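PDB 7A9X: RNA-binding protein RMD9, mitochondrial from Saccharomyces cerevisiae S288C, which binds a dodecameric RNA motif in the 3'-UTRs of mitochondrial mRNAs and takes part in the processing or stability of these transcripts. Local coordinates for residues L288-D293 against E301-K306; Q328-A333 against F337-R342. All coordinates share one frame; numbering follows the deposited sequence.

Overall arrangement
Both contacts are helix-helix interfaces within pentatricopeptide repeats of an all-helical, RNA-binding chain. Interaction 1 pairs helix 281-292 with helix 297-308 in the probable fourth repeat; interaction 2 pairs helix 320-334 with helix 337-351 in the fifth. They follow in series along the chain, the first closing before the second opens, and their centres are about 14 Å apart, on the same side of the chain's centre. A probable hydrogen bond between H339 NE2 and E301 OE1 (2.6 Å) ties the second helices of the two pairs, while N329 packs near the G292 carbonyl. The two hairpins are thus laid side by side, as in the stacked repeats of this family.

Interaction 1 of 2, residues L288-D293 against E301-K306; sequences LSFIGD and ESFFDK
F290 and F303 stack face over face between the two helices of a pentatricopeptide repeat hairpin, probably the fourth, whose short axes here lie 8.1 Å apart with directions differing by 130°. The rings form an offset stack, with centroids 4.3 Å apart and planes only 10° from parallel. The backbone puts F290 CB over the face of the F303 ring in a CH-pi contact, and CG anti to the carbonyl carbon (chi1 -80°) turns the F290 ring so that it overlies that of F303. Beside this tightly packed stack, I291 CG1 rests against F303 CB at 3.7 Å while CG2 meets F304 CB more loosely at 4.3 Å, obliquely to the ring. H287 and F268 set further rings edge-to-face against F303 and F290, respectively, so the stack belongs to a larger aromatic cluster. In contrast, the flanks of the hairpin are polar and partly exposed: D305 and K306 extend from the second helix without touching the first. At the end of the first helix, S289 OG donates to D293 OD2 at 3.0 Å. Back inside the hairpin, the I291 methyl CD1 lies 3.6 Å from the F303 carbonyl O and 3.7 Å from F304 CA.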
loop_
_atom_site.group_PDB
_atom_site.type_symbol
_atom_site.label_atom_id
_atom_site.label_comp_id
_atom_site.label_asym_id
_atom_site.label_seq_id
_atom_site.Cartn_x
_atom_site.Cartn_y
_atom_site.Cartn_z
ATOM N N LEU A 288 -18.217 0.113 -2.754
ATOM C CA LEU A 288 -16.945 0.809 -2.922
ATOM C C LEU A 288 -16.549 0.908 -4.390
ATOM O O LEU A 288 -15.895 1.879 -4.790
ATOM C CB LEU A 288 -15.845 0.106 -2.125
ATOM C CG LEU A 288 -15.976 0.148 -0.602
ATOM C CD1 LEU A 288 -14.851 -0.641 0.051
ATOM C CD2 LEU A 288 -15.988 1.583 -0.100
ATOM N N SER A 289 -16.933 -0.076 -5.207
ATOM C CA SER A 289 -16.640 -0.002 -6.634
ATOM C C SER A 289 -17.355 1.177 -7.287
ATOM O O SER A 289 -16.794 1.837 -8.171
ATOM C CB SER A 289 -17.020 -1.316 -7.317
ATOM O OG SER A 289 -16.635 -1.309 -8.680
ATOM N N PHE A 290 -18.590 1.467 -6.861
ATOM C CA PHE A 290 -19.289 2.635 -7.392
ATOM C C PHE A 290 -18.561 3.927 -7.047
ATOM O O PHE A 290 -18.640 4.906 -7.798
ATOM C CB PHE A 290 -20.724 2.697 -6.863
ATOM C CG PHE A 290 -21.681 1.792 -7.581
ATOM C CD1 PHE A 290 -22.160 2.123 -8.841
ATOM C CD2 PHE A 290 -22.122 0.619 -6.989
ATOM C CE1 PHE A 290 -23.050 1.293 -9.503
ATOM C CE2 PHE A 290 -23.011 -0.215 -7.645
ATOM C CZ PHE A 290 -23.476 0.123 -8.903
ATOM N N ILE A 291 -17.850 3.949 -5.921
ATOM C CA ILE A 291 -17.179 5.165 -5.481
ATOM C C ILE A 291 -15.860 5.351 -6.217
ATOM O O ILE A 291 -15.573 6.434 -6.741
ATOM C CB ILE A 291 -16.970 5.128 -3.957
ATOM C CG1 ILE A 291 -18.319 5.070 -3.242
ATOM C CG2 ILE A 291 -16.151 6.326 -3.493
ATOM C CD1 ILE A 291 -18.199 4.992 -1.740
ATOM N N GLY A 292 -15.043 4.304 -6.273
ATOM C CA GLY A 292 -13.693 4.428 -6.787
ATOM C C GLY A 292 -13.509 4.068 -8.247
ATOM O O GLY A 292 -12.459 4.368 -8.826
ATOM N N ASP A 293 -14.507 3.432 -8.864
ATOM C CA ASP A 293 -14.378 2.979 -10.242
ATOM C C ASP A 293 -15.337 3.637 -11.222
ATOM O O ASP A 293 -15.107 3.542 -12.433
ATOM C CB ASP A 293 -14.563 1.456 -10.329
ATOM C CG ASP A 293 -13.470 0.701 -9.612
ATOM O OD1 ASP A 293 -12.317 1.181 -9.624
ATOM O OD2 ASP A 293 -13.762 -0.366 -9.034
ATOM N N GLU A 301 -20.123 10.118 -6.142
ATOM C CA GLU A 301 -20.279 10.933 -4.942
ATOM C C GLU A 301 -21.545 10.575 -4.173
ATOM O O GLU A 301 -21.560 10.663 -2.940
ATOM C CB GLU A 301 -20.276 12.421 -5.299
ATOM C CG GLU A 301 -20.487 13.338 -4.104
ATOM C CD GLU A 301 -19.838 14.692 -4.284
ATOM O OE1 GLU A 301 -19.078 14.867 -5.258
ATOM O OE2 GLU A 301 -20.089 15.582 -3.447
ATOM N N SER A 302 -22.610 10.174 -4.871
ATOM C CA SER A 302 -23.825 9.765 -4.173
ATOM C C SER A 302 -23.555 8.555 -3.286
ATOM O O SER A 302 -23.948 8.530 -2.114
ATOM C CB SER A 302 -24.941 9.477 -5.177
ATOM O OG SER A 302 -24.546 8.499 -6.119
ATOM N N PHE A 303 -22.861 7.549 -3.825
ATOM C CA PHE A 303 -22.487 6.397 -3.015
ATOM C C PHE A 303 -21.503 6.779 -1.917
ATOM O O PHE A 303 -21.515 6.172 -0.839
ATOM C CB PHE A 303 -21.902 5.299 -3.900
ATOM C CG PHE A 303 -22.936 4.384 -4.486
ATOM C CD1 PHE A 303 -23.633 4.743 -5.631
ATOM C CD2 PHE A 303 -23.218 3.168 -3.887
ATOM C CE1 PHE A 303 -24.589 3.903 -6.168
ATOM C CE2 PHE A 303 -24.174 2.323 -4.418
ATOM C CZ PHE A 303 -24.860 2.690 -5.561
ATOM N N PHE A 304 -20.652 7.776 -2.169
ATOM C CA PHE A 304 -19.748 8.256 -1.129
ATOM C C PHE A 304 -20.521 8.906 0.011
ATOM O O PHE A 304 -20.182 8.718 1.185
ATOM C CB PHE A 304 -18.736 9.235 -1.729
ATOM C CG PHE A 304 -17.864 9.913 -0.709
ATOM C CD1 PHE A 304 -16.723 9.290 -0.229
ATOM C CD2 PHE A 304 -18.179 11.181 -0.239
ATOM C CE1 PHE A 304 -15.917 9.914 0.705
ATOM C CE2 PHE A 304 -17.379 11.810 0.694
ATOM C CZ PHE A 304 -16.245 11.175 1.167
ATOM N N ASP A 305 -21.563 9.674 -0.317
ATOM C CA ASP A 305 -22.389 10.282 0.720
ATOM C C ASP A 305 -23.181 9.235 1.489
ATOM O O ASP A 305 -23.468 9.424 2.677
ATOM C CB ASP A 305 -23.337 11.314 0.106
ATOM C CG ASP A 305 -22.601 12.452 -0.576
ATOM O OD1 ASP A 305 -21.495 12.810 -0.118
ATOM O OD2 ASP A 305 -23.130 12.990 -1.572
ATOM N N LYS A 306 -23.543 8.127 0.834
ATOM C CA LYS A 306 -24.264 7.061 1.518
ATOM C C LYS A 306 -23.444 6.448 2.646
ATOM O O LYS A 306 -24.022 5.948 3.617
ATOM C CB LYS A 306 -24.683 5.986 0.512
ATOM C CG LYS A 306 -25.741 6.463 -0.471
ATOM C CD LYS A 306 -26.184 5.364 -1.422
ATOM C CE LYS A 306 -27.344 5.837 -2.287
ATOM N NZ LYS A 306 -27.854 4.766 -3.185
#

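Interaction 2 of 2, residues Q328-A333 against F337-R342; sequences QNIWKA and FDHVYR
H339 holds CG anti to its backbone N (chi1 -165°), which swings the imidazole toward I330, and I330 answers with CG1 anti to its carbonyl carbon, so that CD1 comes over the middle of the ring. The isoleucine lies square across the imidazole, and its CD1 methyl makes a CH-pi contact 4.0 Å from the H339 ring centroid, 11° off the ring normal. The second branch of the isoleucine touches nearer the backbone: I330 CG2 lies 3.5 Å from H339 ND1 and also meets V340 CG2 at 3.8 Å, the isoleucine and valine lying alongside and pointing opposite ways. W331 packs beside them. Its indole reaches toward the start of the second helix and presents an edge there, with CZ3 3.7 Å from F337 N near the indole plane and 4.1 Å from F337 CB, while its CB lies against V340 CG2. The helices run almost exactly antiparallel, 172° between their directions and 9.1 Å between their axes, forming the hairpin of the probable fifth pentatricopeptide repeat. H339 ND1 bonds Q334 OE1 at the end of the first helix of this hairpin, whereas NE2 reaches E301 of the preceding repeat. Replacing H339 with an alanine would probably leave I330 CD1 without the ring face beneath it and both Q334 OE1 and E301 OE1 without their mate. W331 NE1 pairs with E373 OE1 of helix 357-374. The chemistry is therefore divided: between residues 328-333 and 337-342 the contacts are van der Waals and CH-pi, H339 ND1 adds a polar link just beyond, and H339 NE2 and W331 NE1 serve the joints to neighbouring helices; with an oxygen facing each nitrogen, one of them a carboxylate's, the imidazole may well be doubly protonated.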
loop_
_atom_site.group_PDB
_atom_site.type_symbol
_atom_site.label_atom_id
_atom_site.label_comp_id
_atom_site.label_asym_id
_atom_site.label_seq_id
_atom_site.Cartn_x
_atom_site.Cartn_y
_atom_site.Cartn_z
ATOM N N GLN A 328 -8.669 11.117 -7.048
ATOM C CA GLN A 328 -7.849 11.235 -8.248
ATOM C C GLN A 328 -8.711 11.369 -9.497
ATOM O O GLN A 328 -8.355 12.107 -10.424
ATOM C CB GLN A 328 -6.908 10.035 -8.356
ATOM C CG GLN A 328 -5.790 10.051 -7.322
ATOM C CD GLN A 328 -4.999 8.758 -7.281
ATOM O OE1 GLN A 328 -5.412 7.743 -7.843
ATOM N NE2 GLN A 328 -3.853 8.788 -6.612
ATOM N N ASN A 329 -9.851 10.672 -9.537
ATOM C CA ASN A 329 -10.743 10.777 -10.687
ATOM C C ASN A 329 -11.361 12.166 -10.786
ATOM O O ASN A 329 -11.544 12.691 -11.891
ATOM C CB ASN A 329 -11.833 9.710 -10.604
ATOM C CG ASN A 329 -11.298 8.317 -10.846
ATOM O OD1 ASN A 329 -10.259 8.142 -11.483
ATOM N ND2 ASN A 329 -12.010 7.314 -10.343
ATOM N N ILE A 330 -11.699 12.769 -9.646
ATOM C CA ILE A 330 -12.218 14.135 -9.650
ATOM C C ILE A 330 -11.168 15.099 -10.184
ATOM O O ILE A 330 -11.470 15.989 -10.990
ATOM C CB ILE A 330 -12.680 14.535 -8.235
ATOM C CG1 ILE A 330 -13.863 13.676 -7.787
ATOM C CG2 ILE A 330 -13.037 16.015 -8.185
ATOM C CD1 ILE A 330 -14.282 13.938 -6.357
ATOM N N TRP A 331 -9.917 14.935 -9.749
ATOM C CA TRP A 331 -8.855 15.837 -10.182
ATOM C C TRP A 331 -8.543 15.656 -11.663
ATOM O O TRP A 331 -8.336 16.640 -12.384
ATOM C CB TRP A 331 -7.608 15.612 -9.328
ATOM C CG TRP A 331 -6.476 16.554 -9.618
ATOM C CD1 TRP A 331 -5.217 16.223 -10.031
ATOM C CD2 TRP A 331 -6.501 17.983 -9.519
ATOM N NE1 TRP A 331 -4.456 17.356 -10.189
ATOM C CE2 TRP A 331 -5.222 18.451 -9.881
ATOM C CE3 TRP A 331 -7.480 18.912 -9.151
ATOM C CZ2 TRP A 331 -4.898 19.805 -9.890
ATOM C CZ3 TRP A 331 -7.156 20.258 -9.162
ATOM C CH2 TRP A 331 -5.876 20.691 -9.529
ATOM N N LYS A 332 -8.512 14.409 -12.138
ATOM C CA LYS A 332 -8.224 14.173 -13.549
ATOM C C LYS A 332 -9.347 14.669 -14.452
ATOM O O LYS A 332 -9.080 15.171 -15.550
ATOM C CB LYS A 332 -7.968 12.685 -13.794
ATOM C CG LYS A 332 -6.724 12.156 -13.102
ATOM C CD LYS A 332 -6.691 10.638 -13.103
ATOM C CE LYS A 332 -5.571 10.116 -12.216
ATOM N NZ LYS A 332 -5.617 8.636 -12.067
ATOM N N ALA A 333 -10.597 14.559 -14.007
ATOM C CA ALA A 333 -11.727 14.866 -14.873
ATOM C C ALA A 333 -12.202 16.308 -14.768
ATOM O O ALA A 333 -12.659 16.874 -15.770
ATOM C CB ALA A 333 -12.894 13.928 -14.564
ATOM N N PHE A 337 -10.121 21.869 -7.561
ATOM C CA PHE A 337 -9.498 21.587 -6.274
ATOM C C PHE A 337 -10.503 21.683 -5.134
ATOM O O PHE A 337 -10.421 20.921 -4.164
ATOM C CB PHE A 337 -8.328 22.534 -6.021
ATOM C CG PHE A 337 -7.727 22.379 -4.657
ATOM C CD1 PHE A 337 -6.883 21.316 -4.379
ATOM C CD2 PHE A 337 -8.028 23.276 -3.645
ATOM C CE1 PHE A 337 -6.337 21.159 -3.120
ATOM C CE2 PHE A 337 -7.488 23.125 -2.384
ATOM C CZ PHE A 337 -6.639 22.064 -2.121
ATOM N N ASP A 338 -11.448 22.622 -5.224
ATOM C CA ASP A 338 -12.457 22.743 -4.176
ATOM C C ASP A 338 -13.278 21.468 -4.051
ATOM O O ASP A 338 -13.626 21.055 -2.939
ATOM C CB ASP A 338 -13.361 23.947 -4.444
ATOM C CG ASP A 338 -12.773 25.241 -3.918
ATOM O OD1 ASP A 338 -12.006 25.189 -2.933
ATOM O OD2 ASP A 338 -13.078 26.311 -4.485
ATOM N N HIS A 339 -13.594 20.824 -5.179
ATOM C CA HIS A 339 -14.308 19.553 -5.115
ATOM C C HIS A 339 -13.456 18.483 -4.444
ATOM O O HIS A 339 -13.957 17.709 -3.621
ATOM C CB HIS A 339 -14.727 19.112 -6.516
ATOM C CG HIS A 339 -15.762 18.028 -6.520
ATOM N ND1 HIS A 339 -16.204 17.422 -7.677
ATOM C CD2 HIS A 339 -16.447 17.448 -5.507
ATOM C CE1 HIS A 339 -17.114 16.514 -7.375
ATOM N NE2 HIS A 339 -17.281 16.510 -6.065
ATOM N N VAL A 340 -12.167 18.427 -4.784
ATOM C CA VAL A 340 -11.249 17.517 -4.108
ATOM C C VAL A 340 -11.136 17.876 -2.632
ATOM O O VAL A 340 -11.096 16.994 -1.764
ATOM C CB VAL A 340 -9.875 17.544 -4.804
ATOM C CG1 VAL A 340 -8.853 16.735 -4.020
ATOM C CG2 VAL A 340 -9.989 17.023 -6.223
ATOM N N TYR A 341 -11.096 19.173 -2.323
ATOM C CA TYR A 341 -10.943 19.612 -0.941
ATOM C C TYR A 341 -12.185 19.292 -0.115
ATOM O O TYR A 341 -12.077 18.928 1.062
ATOM C CB TYR A 341 -10.634 21.109 -0.908
ATOM C CG TYR A 341 -10.414 21.682 0.474
ATOM C CD1 TYR A 341 -9.429 21.175 1.311
ATOM C CD2 TYR A 341 -11.178 22.743 0.932
ATOM C CE1 TYR A 341 -9.222 21.704 2.572
ATOM C CE2 TYR A 341 -10.977 23.279 2.190
ATOM C CZ TYR A 341 -9.999 22.757 3.006
ATOM O OH TYR A 341 -9.799 23.290 4.259
ATOM N N ARG A 342 -13.371 19.408 -0.717
ATOM C CA ARG A 342 -14.600 19.122 0.017
ATOM C C ARG A 342 -14.728 17.637 0.337
ATOM O O ARG A 342 -15.176 17.269 1.429
ATOM C CB ARG A 342 -15.814 19.612 -0.775
ATOM C CG ARG A 342 -15.991 21.125 -0.748
ATOM C CD ARG A 342 -17.287 21.569 -1.418
ATOM N NE ARG A 342 -17.180 21.619 -2.875
ATOM C CZ ARG A 342 -17.604 20.661 -3.692
ATOM N NH1 ARG A 342 -17.465 20.800 -5.005
ATOM N NH2 ARG A 342 -18.168 19.564 -3.202
#